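Local coordinates for pectate lyase (Bacillus subtilis, PDB 5AMV), which cleaves polygalacturonate (pectate) by a calcium-dependent elimination that leaves oligosaccharides with unsaturated sugars at their non-reducing ends, at residues Y33-R38 / K54-K59; Y78-Y83 / E107-R112; N292-G297 / N384-V389; S331-I336 / A361-S366. One frame throughout, in Å; residues are numbered along the deposited sequence. Where two conformers were deposited one is given.

Contact 1: Y33-R38 / K54-K59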
loop_
_atom_site.group_PDB
_atom_site.type_symbol
_atom_site.label_atom_id
_atom_site.label_comp_id
_atom_site.label_asym_id
_atom_site.label_seq_id
_atom_site.Cartn_x
_atom_site.Cartn_y
_atom_site.Cartn_z
ATOM N N TYR A 33 14.863 -16.662 11.995
ATOM C CA TYR A 33 14.545 -15.950 13.227
ATOM C C TYR A 33 13.062 -15.986 13.530
ATOM O O TYR A 33 12.240 -15.961 12.610
ATOM C CB TYR A 33 14.962 -14.476 13.140
ATOM C CG TYR A 33 16.407 -14.248 12.787
ATOM C CD1 TYR A 33 16.812 -14.160 11.452
ATOM C CD2 TYR A 33 17.368 -14.109 13.785
ATOM C CE1 TYR A 33 18.168 -13.926 11.127
ATOM C CE2 TYR A 33 18.717 -13.894 13.468
ATOM C CZ TYR A 33 19.114 -13.816 12.141
ATOM O OH TYR A 33 20.456 -13.617 11.843
ATOM N N THR A 34 12.723 -16.033 14.806
ATOM C CA THR A 34 11.337 -15.874 15.257
ATOM C C THR A 34 11.297 -14.632 16.133
ATOM O O THR A 34 12.089 -14.478 17.087
ATOM C CB THR A 34 10.822 -17.097 16.003
ATOM O OG1 THR A 34 10.828 -18.187 15.086
ATOM C CG2 THR A 34 9.332 -16.926 16.478
ATOM N N VAL A 35 10.433 -13.707 15.750
ATOM C CA VAL A 35 10.397 -12.407 16.446
ATOM C C VAL A 35 8.995 -12.094 16.932
ATOM O O VAL A 35 8.027 -12.299 16.196
ATOM C CB VAL A 35 10.947 -11.287 15.524
ATOM C CG1 VAL A 35 12.370 -11.603 15.035
ATOM C CG2 VAL A 35 10.013 -11.001 14.341
ATOM N N SER A 36 8.897 -11.560 18.160
ATOM C CA SER A 36 7.596 -11.261 18.759
ATOM C C SER A 36 7.476 -9.851 19.301
ATOM O O SER A 36 6.488 -9.526 19.963
ATOM C CB SER A 36 7.262 -12.273 19.866
ATOM O OG SER A 36 8.186 -12.139 20.931
ATOM N N ASN A 37 8.463 -9.010 19.002
ATOM C CA ASN A 37 8.398 -7.600 19.410
ATOM C C ASN A 37 9.339 -6.768 18.551
ATOM O O ASN A 37 10.098 -7.313 17.744
ATOM C CB ASN A 37 8.711 -7.442 20.913
ATOM C CG ASN A 37 10.108 -7.921 21.277
ATOM O OD1 ASN A 37 11.125 -7.427 20.745
ATOM N ND2 ASN A 37 10.179 -8.892 22.206
ATOM N N ARG A 38 9.282 -5.451 18.719
ATOM C CA ARG A 38 10.032 -4.531 17.878
ATOM C C ARG A 38 11.545 -4.746 18.001
ATOM O O ARG A 38 12.247 -4.690 17.002
ATOM C CB ARG A 38 9.727 -3.064 18.258
ATOM C CG ARG A 38 10.322 -2.065 17.293
ATOM C CD ARG A 38 10.036 -0.614 17.720
ATOM N NE ARG A 38 10.874 0.219 16.857
ATOM C CZ ARG A 38 12.162 0.452 17.050
ATOM N NH1 ARG A 38 12.802 -0.019 18.111
ATOM N NH2 ARG A 38 12.822 1.169 16.170
ATOM N N LYS A 54 17.832 -14.472 4.743
ATOM C CA LYS A 54 17.229 -14.628 6.070
ATOM C C LYS A 54 15.716 -14.881 6.040
ATOM O O LYS A 54 15.016 -14.374 5.168
ATOM C CB LYS A 54 17.532 -13.380 6.908
ATOM C CG LYS A 54 16.776 -12.138 6.421
ATOM C CD LYS A 54 17.325 -10.816 6.904
ATOM C CE LYS A 54 18.610 -10.434 6.189
ATOM N NZ LYS A 54 18.469 -10.374 4.658
ATOM N N ILE A 55 15.216 -15.662 6.997
ATOM C CA ILE A 55 13.803 -15.899 7.139
ATOM C C ILE A 55 13.427 -15.378 8.513
ATOM O O ILE A 55 14.116 -15.668 9.506
ATOM C CB ILE A 55 13.471 -17.397 7.008
ATOM C CG1 ILE A 55 13.804 -17.868 5.598
ATOM C CG2 ILE A 55 11.965 -17.682 7.309
ATOM C CD1 ILE A 55 13.904 -19.350 5.429
ATOM N N ILE A 56 12.333 -14.628 8.567
ATOM C CA ILE A 56 11.865 -14.031 9.815
ATOM C C ILE A 56 10.414 -14.380 9.984
ATOM O O ILE A 56 9.593 -13.956 9.170
ATOM C CB ILE A 56 12.007 -12.493 9.784
ATOM C CG1 ILE A 56 13.478 -12.098 9.663
ATOM C CG2 ILE A 56 11.351 -11.836 11.048
ATOM C CD1 ILE A 56 13.698 -10.606 9.375
ATOM N N TYR A 57 10.108 -15.153 11.043
ATOM C CA TYR A 57 8.743 -15.493 11.416
ATOM C C TYR A 57 8.212 -14.450 12.393
ATOM O O TYR A 57 8.855 -14.200 13.403
ATOM C CB TYR A 57 8.675 -16.869 12.130
ATOM C CG TYR A 57 8.908 -17.989 11.153
ATOM C CD1 TYR A 57 7.887 -18.389 10.283
ATOM C CD2 TYR A 57 10.162 -18.612 11.055
ATOM C CE1 TYR A 57 8.102 -19.430 9.335
ATOM C CE2 TYR A 57 10.368 -19.638 10.146
ATOM C CZ TYR A 57 9.346 -20.031 9.288
ATOM O OH TYR A 57 9.622 -21.039 8.385
ATOM N N ILE A 58 7.042 -13.884 12.113
ATOM C CA ILE A 58 6.394 -12.977 13.065
ATOM C C ILE A 58 5.464 -13.784 13.950
ATOM O O ILE A 58 4.503 -14.429 13.463
ATOM C CB ILE A 58 5.653 -11.797 12.352
ATOM C CG1 ILE A 58 6.732 -11.040 11.551
ATOM C CG2 ILE A 58 4.834 -10.943 13.390
ATOM C CD1 ILE A 58 6.566 -9.556 11.378
ATOM N N LYS A 59 5.753 -13.745 15.251
ATOM C CA LYS A 59 4.947 -14.446 16.226
ATOM C C LYS A 59 4.069 -13.471 17.030
ATOM O O LYS A 59 4.597 -12.649 17.823
ATOM C CB LYS A 59 5.903 -15.246 17.141
ATOM C CG LYS A 59 5.223 -15.955 18.262
ATOM C CD LYS A 59 6.225 -16.755 19.093
ATOM C CE LYS A 59 5.454 -17.609 20.086
ATOM N NZ LYS A 59 6.429 -18.259 21.033
#
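Val35 and Ile56 meet methyl to methyl, their side chains crossing obliquely, with Val35 CG2 3.7 Å from Ile56 CG2. Because Val35 CG1 stands anti to the carbonyl carbon (chi1 -56°), CG2 is the branch left between the backbone N and the carbonyl carbon, and it also lies against Tyr57 O at 3.5 Å. Tyr33 and Ile58 share this face. The Tyr33 ring has Lys54 CB and Ile55 O at its edge, while Ile56 CG1 approaches its CD1 obliquely at 4.3 Å; the hydroxyl is hydrogen-bonded to Asn31. Helix 38-45 lies over the same side, resting Ala44 on Tyr33 and Ile56.

That helix links two parallel strands, 32-35 and 54-58, at the N-terminal end of the right-handed parallel beta-helix of polysaccharide lyase family 1. Their backbones are joined by a ladder running from Tyr33 N to Ile55 O, Tyr57 N to Tyr33 O and Val35 N to Tyr57 O, and closing with Lys59 N to Val35 O at 2.9 Å.

The opposite face carries Thr34 and Tyr57. Thr34 presents OG1 obliquely to the Tyr57 ring, 3.9 Å from Tyr57 CB, and turns its methyl toward the extended aliphatic chain of Lys59, whose CB is 3.9 Å from Thr34 CG2. Farther on, Ser36 CB sits 3.4 Å from the carbonyl oxygen of Lys59.

Contact 2: Y78-Y83 / E107-R112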
loop_
_atom_site.group_PDB
_atom_site.type_symbol
_atom_site.label_atom_id
_atom_site.label_comp_id
_atom_site.label_asym_id
_atom_site.label_seq_id
_atom_site.Cartn_x
_atom_site.Cartn_y
_atom_site.Cartn_z
ATOM N N TYR A 78 6.442 11.419 21.475
ATOM C CA TYR A 78 7.114 11.841 20.260
ATOM C C TYR A 78 7.102 13.348 20.067
ATOM O O TYR A 78 7.930 13.862 19.307
ATOM C CB TYR A 78 6.345 11.268 19.062
ATOM C CG TYR A 78 6.318 9.784 18.977
ATOM C CD1 TYR A 78 7.492 9.040 18.970
ATOM C CD2 TYR A 78 5.113 9.112 18.801
ATOM C CE1 TYR A 78 7.468 7.634 18.833
ATOM C CE2 TYR A 78 5.081 7.706 18.655
ATOM C CZ TYR A 78 6.243 6.986 18.663
ATOM O OH TYR A 78 6.272 5.632 18.483
ATOM N N LYS A 79 6.168 14.045 20.716
ATOM C CA LYS A 79 5.931 15.472 20.410
ATOM C C LYS A 79 7.151 16.304 20.751
ATOM O O LYS A 79 7.734 16.190 21.838
ATOM C CB LYS A 79 4.716 16.030 21.155
ATOM C CG LYS A 79 4.298 17.388 20.588
ATOM C CD LYS A 79 3.197 18.059 21.408
ATOM C CE LYS A 79 3.677 18.596 22.793
ATOM N NZ LYS A 79 4.630 19.809 22.791
ATOM N N ASP A 80 7.561 17.134 19.793
ATOM C CA ASP A 80 8.676 18.067 20.089
ATOM C C ASP A 80 8.190 19.016 21.165
ATOM O O ASP A 80 7.078 19.496 21.105
ATOM C CB ASP A 80 9.046 18.854 18.825
ATOM C CG ASP A 80 10.258 19.743 19.030
ATOM O OD1 ASP A 80 11.377 19.204 18.894
ATOM O OD2 ASP A 80 10.052 20.942 19.311
ATOM N N PRO A 81 9.085 19.407 22.100
ATOM C CA PRO A 81 8.648 20.357 23.141
ATOM C C PRO A 81 8.012 21.650 22.630
ATOM O O PRO A 81 7.183 22.272 23.341
ATOM C CB PRO A 81 9.963 20.690 23.881
ATOM C CG PRO A 81 10.746 19.433 23.738
ATOM C CD PRO A 81 10.430 18.855 22.364
ATOM N N GLU A 82 8.432 22.097 21.438
ATOM C CA GLU A 82 7.921 23.354 20.904
ATOM C C GLU A 82 6.675 23.219 20.029
ATOM O O GLU A 82 6.079 24.213 19.650
ATOM C CB GLU A 82 8.993 24.053 20.089
ATOM C CG GLU A 82 10.151 24.615 20.951
ATOM C CD GLU A 82 11.287 25.119 20.078
ATOM O OE1 GLU A 82 11.120 26.124 19.314
ATOM O OE2 GLU A 82 12.346 24.482 20.113
ATOM N N TYR A 83 6.307 21.999 19.677
ATOM C CA TYR A 83 5.161 21.836 18.785
ATOM C C TYR A 83 3.847 21.873 19.554
ATOM O O TYR A 83 3.744 21.294 20.638
ATOM C CB TYR A 83 5.277 20.510 18.057
ATOM C CG TYR A 83 4.040 20.158 17.240
ATOM C CD1 TYR A 83 3.809 20.746 15.983
ATOM C CD2 TYR A 83 3.141 19.228 17.722
ATOM C CE1 TYR A 83 2.670 20.385 15.241
ATOM C CE2 TYR A 83 2.028 18.836 16.994
ATOM C CZ TYR A 83 1.801 19.418 15.760
ATOM O OH TYR A 83 0.687 19.019 15.031
ATOM N N GLU A 107 6.280 24.559 11.935
ATOM C CA GLU A 107 6.532 23.492 10.980
ATOM C C GLU A 107 7.826 22.756 11.304
ATOM O O GLU A 107 7.866 21.516 11.188
ATOM C CB GLU A 107 6.555 24.062 9.542
ATOM C CG GLU A 107 6.997 22.998 8.517
ATOM C CD GLU A 107 6.104 21.787 8.383
ATOM O OE1 GLU A 107 4.967 21.773 8.927
ATOM O OE2 GLU A 107 6.570 20.851 7.669
ATOM N N GLU A 108 8.879 23.485 11.734
ATOM C CA GLU A 108 10.092 22.807 12.152
ATOM C C GLU A 108 9.823 21.876 13.314
ATOM O O GLU A 108 10.384 20.792 13.377
ATOM C CB GLU A 108 11.211 23.789 12.539
ATOM C CG GLU A 108 11.691 24.581 11.307
ATOM C CD GLU A 108 12.628 25.728 11.644
ATOM O OE1 GLU A 108 12.809 26.067 12.827
ATOM O OE2 GLU A 108 13.181 26.276 10.652
ATOM N N ALA A 109 8.998 22.314 14.263
ATOM C CA ALA A 109 8.770 21.479 15.454
ATOM C C ALA A 109 7.903 20.271 15.086
ATOM O O ALA A 109 8.099 19.180 15.616
ATOM C CB ALA A 109 8.120 22.288 16.545
ATOM N N ARG A 110 6.974 20.472 14.150
ATOM C CA ARG A 110 6.167 19.336 13.640
ATOM C C ARG A 110 7.076 18.311 12.950
ATOM O O ARG A 110 6.920 17.071 13.125
ATOM C CB ARG A 110 5.077 19.843 12.650
ATOM C CG ARG A 110 4.039 18.695 12.272
ATOM C CD ARG A 110 3.439 18.920 10.865
ATOM N NE ARG A 110 4.521 18.954 9.864
ATOM C CZ ARG A 110 5.203 17.896 9.410
ATOM N NH1 ARG A 110 4.911 16.648 9.786
ATOM N NH2 ARG A 110 6.203 18.104 8.544
ATOM N N ALA A 111 7.989 18.788 12.114
ATOM C CA ALA A 111 8.873 17.871 11.398
ATOM C C ALA A 111 9.724 17.053 12.383
ATOM O O ALA A 111 9.898 15.853 12.200
ATOM C CB ALA A 111 9.769 18.640 10.397
ATOM N N ARG A 112 10.246 17.717 13.416
ATOM C CA ARG A 112 11.013 16.989 14.455
ATOM C C ARG A 112 10.160 15.930 15.133
ATOM O O ARG A 112 10.636 14.785 15.391
ATOM C CB ARG A 112 11.641 17.959 15.483
ATOM C CG ARG A 112 12.773 18.783 14.852
ATOM C CD ARG A 112 13.541 19.612 15.921
ATOM N NE ARG A 112 12.706 20.499 16.741
ATOM C CZ ARG A 112 12.458 21.785 16.482
ATOM N NH1 ARG A 112 12.967 22.366 15.396
ATOM N NH2 ARG A 112 11.660 22.471 17.309
HETATM O O HOH W 1 10.368 25.137 16.823
#
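Arg112 and Asp80 form a bidentate salt bridge through the NE edge of the guanidinium: NE reaches OD1 at 2.8 Å, with an almost straight N-H...O angle of 171°, and NH2 reaches OD2 at 3.0 Å. Both oxygens lie close to the guanidinium plane, but each is met from above the carboxylate, the two planes being turned 63° apart. With CG anti to the backbone N (chi1 -175°), the Asp80 carboxylate is directed at the helix. OD2 is gripped twice, since Glu82 N reaches it from the other face of the carboxylate at 2.9 Å; these bonds are likely to fix the rotation of the group. Glu82 adds a longer salt bridge, 3.5 Å from its OE2 to Arg112 NH2, and a water takes a hydrogen bond from NH2 while giving one to Glu82 OE1.

Ala109, one helical turn before Ser113, is the small residue on which the loop settles. Its methyl touches Asp80 OD2 and lies 3.7 Å from Tyr83 CB. The Tyr83 ring continues alongside Arg110, its CE1 3.6 Å from Arg110 CB, and the ring also meets Phe166.

Ser113 OG hydrogen-bonds both Asp80 N and Ala109 O, adding a further tie between loop and helix. The arrangement is an Asx turn at Asp80, overlapping a type I beta turn from Asp80 to Tyr83, clamped by a salt-bridge network onto helix 105-121.

Contact 3: N292-G297 / N384-V389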
loop_
_atom_site.group_PDB
_atom_site.type_symbol
_atom_site.label_atom_id
_atom_site.label_comp_id
_atom_site.label_asym_id
_atom_site.label_seq_id
_atom_site.Cartn_x
_atom_site.Cartn_y
_atom_site.Cartn_z
ATOM N N ASN A 292 -8.345 -10.689 -11.827
ATOM C CA ASN A 292 -8.989 -11.515 -10.802
ATOM C C ASN A 292 -9.032 -10.875 -9.403
ATOM O O ASN A 292 -8.927 -11.593 -8.402
ATOM C CB ASN A 292 -8.338 -12.926 -10.682
ATOM C CG ASN A 292 -8.582 -13.831 -11.881
ATOM O OD1 ASN A 292 -7.909 -14.857 -12.012
ATOM N ND2 ASN A 292 -9.557 -13.475 -12.749
ATOM N N ASN A 293 -9.190 -9.551 -9.331
ATOM C CA ASN A 293 -9.354 -8.882 -8.042
ATOM C C ASN A 293 -10.834 -8.659 -7.803
ATOM O O ASN A 293 -11.627 -8.587 -8.756
ATOM C CB ASN A 293 -8.556 -7.568 -8.019
ATOM C CG ASN A 293 -7.080 -7.780 -8.245
ATOM O OD1 ASN A 293 -6.353 -8.297 -7.386
ATOM N ND2 ASN A 293 -6.616 -7.457 -9.452
ATOM N N TYR A 294 -11.212 -8.529 -6.528
ATOM C CA TYR A 294 -12.603 -8.395 -6.140
ATOM C C TYR A 294 -12.700 -7.103 -5.321
ATOM O O TYR A 294 -11.946 -6.942 -4.353
ATOM C CB TYR A 294 -13.078 -9.572 -5.305
ATOM C CG TYR A 294 -14.518 -9.401 -4.911
ATOM C CD1 TYR A 294 -15.526 -9.311 -5.889
ATOM C CD2 TYR A 294 -14.875 -9.332 -3.562
ATOM C CE1 TYR A 294 -16.828 -9.154 -5.553
ATOM C CE2 TYR A 294 -16.232 -9.165 -3.191
ATOM C CZ TYR A 294 -17.196 -9.073 -4.199
ATOM O OH TYR A 294 -18.502 -8.905 -3.829
ATOM N N TYR A 295 -13.574 -6.197 -5.745
ATOM C CA TYR A 295 -13.736 -4.891 -5.086
ATOM C C TYR A 295 -15.169 -4.822 -4.609
ATOM O O TYR A 295 -16.124 -5.118 -5.377
ATOM C CB TYR A 295 -13.468 -3.716 -6.083
ATOM C CG TYR A 295 -12.166 -3.831 -6.859
ATOM C CD1 TYR A 295 -12.060 -4.722 -7.921
ATOM C CD2 TYR A 295 -11.044 -3.064 -6.501
ATOM C CE1 TYR A 295 -10.862 -4.855 -8.646
ATOM C CE2 TYR A 295 -9.826 -3.213 -7.217
ATOM C CZ TYR A 295 -9.774 -4.099 -8.278
ATOM O OH TYR A 295 -8.619 -4.289 -9.019
ATOM N N GLU A 296 -15.379 -4.407 -3.347
ATOM C CA GLU A 296 -16.758 -4.356 -2.815
ATOM C C GLU A 296 -16.862 -3.209 -1.837
ATOM O O GLU A 296 -15.937 -2.955 -1.061
ATOM C CB GLU A 296 -17.160 -5.659 -2.109
ATOM C CG GLU A 296 -16.076 -6.155 -1.103
ATOM C CD GLU A 296 -16.572 -7.295 -0.218
ATOM O OE1 GLU A 296 -17.776 -7.348 0.155
ATOM O OE2 GLU A 296 -15.731 -8.104 0.173
ATOM N N GLY A 297 -17.987 -2.509 -1.886
ATOM C CA GLY A 297 -18.197 -1.359 -1.020
ATOM C C GLY A 297 -19.479 -0.673 -1.344
ATOM O O GLY A 297 -20.305 -1.204 -2.093
ATOM N N ASN A 384 -16.130 -16.601 -11.287
ATOM C CA ASN A 384 -15.603 -17.350 -10.133
ATOM C C ASN A 384 -14.753 -16.496 -9.169
ATOM O O ASN A 384 -14.391 -16.945 -8.078
ATOM C CB ASN A 384 -14.785 -18.544 -10.604
ATOM C CG ASN A 384 -15.588 -19.501 -11.497
ATOM O OD1 ASN A 384 -15.090 -19.977 -12.519
ATOM N ND2 ASN A 384 -16.835 -19.719 -11.151
ATOM N N VAL A 385 -14.509 -15.250 -9.571
ATOM C CA VAL A 385 -13.626 -14.338 -8.809
ATOM C C VAL A 385 -14.109 -13.974 -7.424
ATOM O O VAL A 385 -13.312 -14.087 -6.464
ATOM C CB VAL A 385 -13.277 -13.095 -9.646
ATOM C CG1 VAL A 385 -12.548 -12.003 -8.791
ATOM C CG2 VAL A 385 -12.435 -13.521 -10.858
ATOM N N LYS A 386 -15.374 -13.566 -7.277
ATOM C CA LYS A 386 -15.873 -13.197 -5.955
ATOM C C LYS A 386 -15.611 -14.333 -4.961
ATOM O O LYS A 386 -14.949 -14.134 -3.938
ATOM C CB LYS A 386 -17.358 -12.806 -5.991
ATOM C CG LYS A 386 -17.909 -12.594 -4.593
ATOM C CD LYS A 386 -19.367 -12.114 -4.632
ATOM C CE LYS A 386 -19.961 -12.091 -3.241
ATOM N NZ LYS A 386 -21.448 -11.801 -3.257
ATOM N N SER A 387 -16.086 -15.539 -5.270
ATOM C CA SER A 387 -15.948 -16.673 -4.347
ATOM C C SER A 387 -14.481 -17.017 -4.055
ATOM O O SER A 387 -14.097 -17.251 -2.895
ATOM C CB SER A 387 -16.701 -17.909 -4.888
ATOM O OG SER A 387 -16.715 -18.950 -3.906
ATOM N N ASN A 388 -13.648 -17.049 -5.111
ATOM C CA ASN A 388 -12.262 -17.455 -4.955
ATOM C C ASN A 388 -11.553 -16.448 -4.042
ATOM O O ASN A 388 -10.877 -16.830 -3.098
ATOM C CB ASN A 388 -11.521 -17.580 -6.305
ATOM C CG ASN A 388 -12.027 -18.756 -7.153
ATOM O OD1 ASN A 388 -12.808 -19.572 -6.670
ATOM N ND2 ASN A 388 -11.601 -18.819 -8.408
ATOM N N VAL A 389 -11.788 -15.162 -4.293
ATOM C CA VAL A 389 -11.070 -14.109 -3.561
ATOM C C VAL A 389 -11.542 -13.995 -2.117
ATOM O O VAL A 389 -10.701 -13.930 -1.205
ATOM C CB VAL A 389 -11.149 -12.780 -4.326
ATOM C CG1 VAL A 389 -10.728 -11.629 -3.401
ATOM C CG2 VAL A 389 -10.263 -12.914 -5.613
#
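Tyr294 lays one face of its ring against the aliphatic chain of Lys386, where helix 382-392, near the C-terminus, crosses the outside of the right-handed parallel beta-helix. The helix segment 384-389 runs almost square to strand 294-296, at 86°, with their axes 8.8 Å apart.

The tight part lies at the base of the ring and along the turn before it. Val389 sets CG1 against Tyr294 CB at 3.7 Å and CG2 against the carbonyl oxygen of Asn292 at 3.4 Å. Val385, one helical turn earlier, places CG2 beside Asn292 ND2 and CG1 beside the carbonyl oxygen of Asn293, 3.5 Å away. The buried Asn292 amide has partners in the backbone of Asp380 and Asn322. Asn293 points away from the helix; its OD1 takes the backbone N of Asn271 and its own N bonds Asn323 OD1, consistent with the asparagine ladder of pectate lyases.

On the solvent side the helix contributes the exposed Lys386, whose methylenes cover the ring. With CG anti to its backbone N (chi1 180°), the Tyr294 ring is carried out alongside the extended Lys386 chain, both running in the same direction. Lys386 CG makes a CH-pi contact, 3.9 Å from the ring centroid. An alanine in place of Tyr294 would probably leave the lysine methylenes without the face they rest on and the carboxylate of Asp326 without its hydroxyl partner. At the outer end, Lys386 CD lies 3.4 Å from Tyr294 OH.

Contact 4: S331-I336 / A361-S366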
loop_
_atom_site.group_PDB
_atom_site.type_symbol
_atom_site.label_atom_id
_atom_site.label_comp_id
_atom_site.label_asym_id
_atom_site.label_seq_id
_atom_site.Cartn_x
_atom_site.Cartn_y
_atom_site.Cartn_z
ATOM N N SER A 331 -22.263 3.538 -11.709
ATOM C CA SER A 331 -22.145 3.463 -13.165
ATOM C C SER A 331 -20.814 2.848 -13.627
ATOM O O SER A 331 -19.788 2.938 -12.924
ATOM C CB SER A 331 -22.313 4.858 -13.762
ATOM O OG SER A 331 -21.157 5.648 -13.463
ATOM N N ALA A 332 -20.824 2.229 -14.806
ATOM C CA ALA A 332 -19.602 1.718 -15.430
ATOM C C ALA A 332 -18.473 2.754 -15.461
ATOM O O ALA A 332 -17.321 2.414 -15.165
ATOM C CB ALA A 332 -19.881 1.183 -16.844
ATOM N N ALA A 333 -18.789 4.012 -15.792
ATOM C CA ALA A 333 -17.718 5.009 -15.929
ATOM C C ALA A 333 -17.007 5.260 -14.587
ATOM O O ALA A 333 -15.790 5.514 -14.548
ATOM C CB ALA A 333 -18.281 6.348 -16.535
ATOM N N LYS A 334 -17.777 5.212 -13.491
ATOM C CA LYS A 334 -17.298 5.640 -12.174
ATOM C C LYS A 334 -16.494 4.560 -11.466
ATOM O O LYS A 334 -15.989 4.784 -10.343
ATOM C CB LYS A 334 -18.466 6.091 -11.294
ATOM C CG LYS A 334 -19.129 7.410 -11.783
ATOM C CD LYS A 334 -18.135 8.525 -12.008
ATOM C CE LYS A 334 -17.700 9.198 -10.685
ATOM N NZ LYS A 334 -16.390 9.953 -10.834
ATOM N N THR A 335 -16.355 3.413 -12.126
ATOM C CA THR A 335 -15.456 2.372 -11.613
ATOM C C THR A 335 -14.000 2.849 -11.598
ATOM O O THR A 335 -13.147 2.317 -10.840
ATOM C CB THR A 335 -15.520 1.080 -12.439
ATOM O OG1 THR A 335 -15.172 1.363 -13.801
ATOM C CG2 THR A 335 -16.908 0.428 -12.343
ATOM N N ILE A 336 -13.680 3.815 -12.452
ATOM C CA ILE A 336 -12.301 4.357 -12.512
ATOM C C ILE A 336 -12.306 5.872 -12.354
ATOM O O ILE A 336 -13.385 6.528 -12.410
ATOM C CB ILE A 336 -11.567 3.929 -13.822
ATOM C CG1 ILE A 336 -12.075 4.790 -15.009
ATOM C CG2 ILE A 336 -11.734 2.406 -14.021
ATOM C CD1 ILE A 336 -11.449 4.438 -16.352
ATOM N N ALA A 361 -13.912 1.923 -22.246
ATOM C CA ALA A 361 -14.784 2.436 -23.286
ATOM C C ALA A 361 -15.767 3.434 -22.681
ATOM O O ALA A 361 -16.086 4.455 -23.294
ATOM C CB ALA A 361 -15.532 1.289 -23.932
ATOM N N ALA A 362 -16.238 3.135 -21.468
ATOM C CA ALA A 362 -17.202 3.993 -20.755
ATOM C C ALA A 362 -16.633 5.371 -20.435
ATOM O O ALA A 362 -17.372 6.349 -20.157
ATOM C CB ALA A 362 -17.711 3.280 -19.479
ATOM N N ASN A 363 -15.294 5.459 -20.480
ATOM C CA ASN A 363 -14.599 6.697 -20.179
ATOM C C ASN A 363 -13.932 7.309 -21.413
ATOM O O ASN A 363 -13.205 8.279 -21.299
ATOM C CB ASN A 363 -13.547 6.462 -19.085
ATOM C CG ASN A 363 -14.169 6.431 -17.703
ATOM O OD1 ASN A 363 -14.310 7.476 -17.080
ATOM N ND2 ASN A 363 -14.553 5.245 -17.230
ATOM N N GLY A 364 -14.209 6.710 -22.566
ATOM C CA GLY A 364 -13.682 7.168 -23.849
ATOM C C GLY A 364 -12.165 7.080 -23.959
ATOM O O GLY A 364 -11.560 7.877 -24.658
ATOM N N LEU A 365 -11.543 6.144 -23.239
ATOM C CA LEU A 365 -10.076 6.033 -23.255
ATOM C C LEU A 365 -9.664 5.140 -24.418
ATOM O O LEU A 365 -10.523 4.470 -25.008
ATOM C CB LEU A 365 -9.581 5.397 -21.940
ATOM C CG LEU A 365 -9.834 6.240 -20.695
ATOM C CD1 LEU A 365 -9.515 5.421 -19.453
ATOM C CD2 LEU A 365 -9.014 7.544 -20.708
ATOM N N SER A 366 -8.366 5.142 -24.750
ATOM C CA SER A 366 -7.826 4.170 -25.686
ATOM C C SER A 366 -7.878 2.768 -25.075
ATOM O O SER A 366 -7.602 2.581 -23.862
ATOM C CB SER A 366 -6.385 4.523 -26.073
ATOM O OG SER A 366 -5.783 3.433 -26.727
HETATM O O HOH W 2 -14.453 8.182 -14.473
#
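Ala333 and Ala362 bring the two backbones to 5.0 Å between their CA atoms, where the 3-10 segment 333-335 faces the end of the short helix 359-362. Around this point the packing is made of methyl groups: Ala332 CB lies 4.0 Å from Ala362 CB, and Ala333 CB rests on the carbonyl oxygen of Ala362.

Asn363 supplies the polar link. Its ND2 donates to Ala333 O at 3.0 Å, nearly straight at 167°, with the acceptor in the amide plane and the donor on a lone pair in the plane of the carbonyl. The same nitrogen also bonds Ala359 O, so two carbonyls hold the amide. A water lies 2.7 Å from Asn363 OD1 and 2.9 Å from Ile336 O. The Ile336 and Asn363 side chains meet tip to tip, Ile336 CD1 coming 3.3 Å from Asn363 ND2. Ile336 CG1 stands between the backbone N and the carbonyl carbon (chi1 77°), and beyond it CD1 also meets Leu365 CD1 at 3.8 Å. An alanine in place of Asn363 would probably leave the carbonyls of Ala333 and Ala359 without the amide that joins them and open a gap beside Ile336.

Gly364, with positive phi, follows directly, and the bonds Gly364 N to Ala361 O and Leu365 N to Ser360 O make this a Schellman motif, a common way for a helix to end at its C-terminus.

How the contacts relate
The four contacts are spread along the beta-helix and its attachments, none touching another. Contacts 1 and 2 have centres 33 Å apart but come within about 7 Å at their nearest atoms. Contacts 3 and 4 are also neighbours, about 20 Å between centres, and contact 4 falls in the sequence between the two segments of contact 3. Contacts 2 and 3 lie on opposite sides of the chain's centre, as do 1 and 4. Two approach the working parts: the Arg110 side chain in contact 2 is about 14 Å from the bound calcium, and that of Ile336 in contact 4 about 11 Å from both Arg279, the inferred active-site residue, and a bound galacturonate.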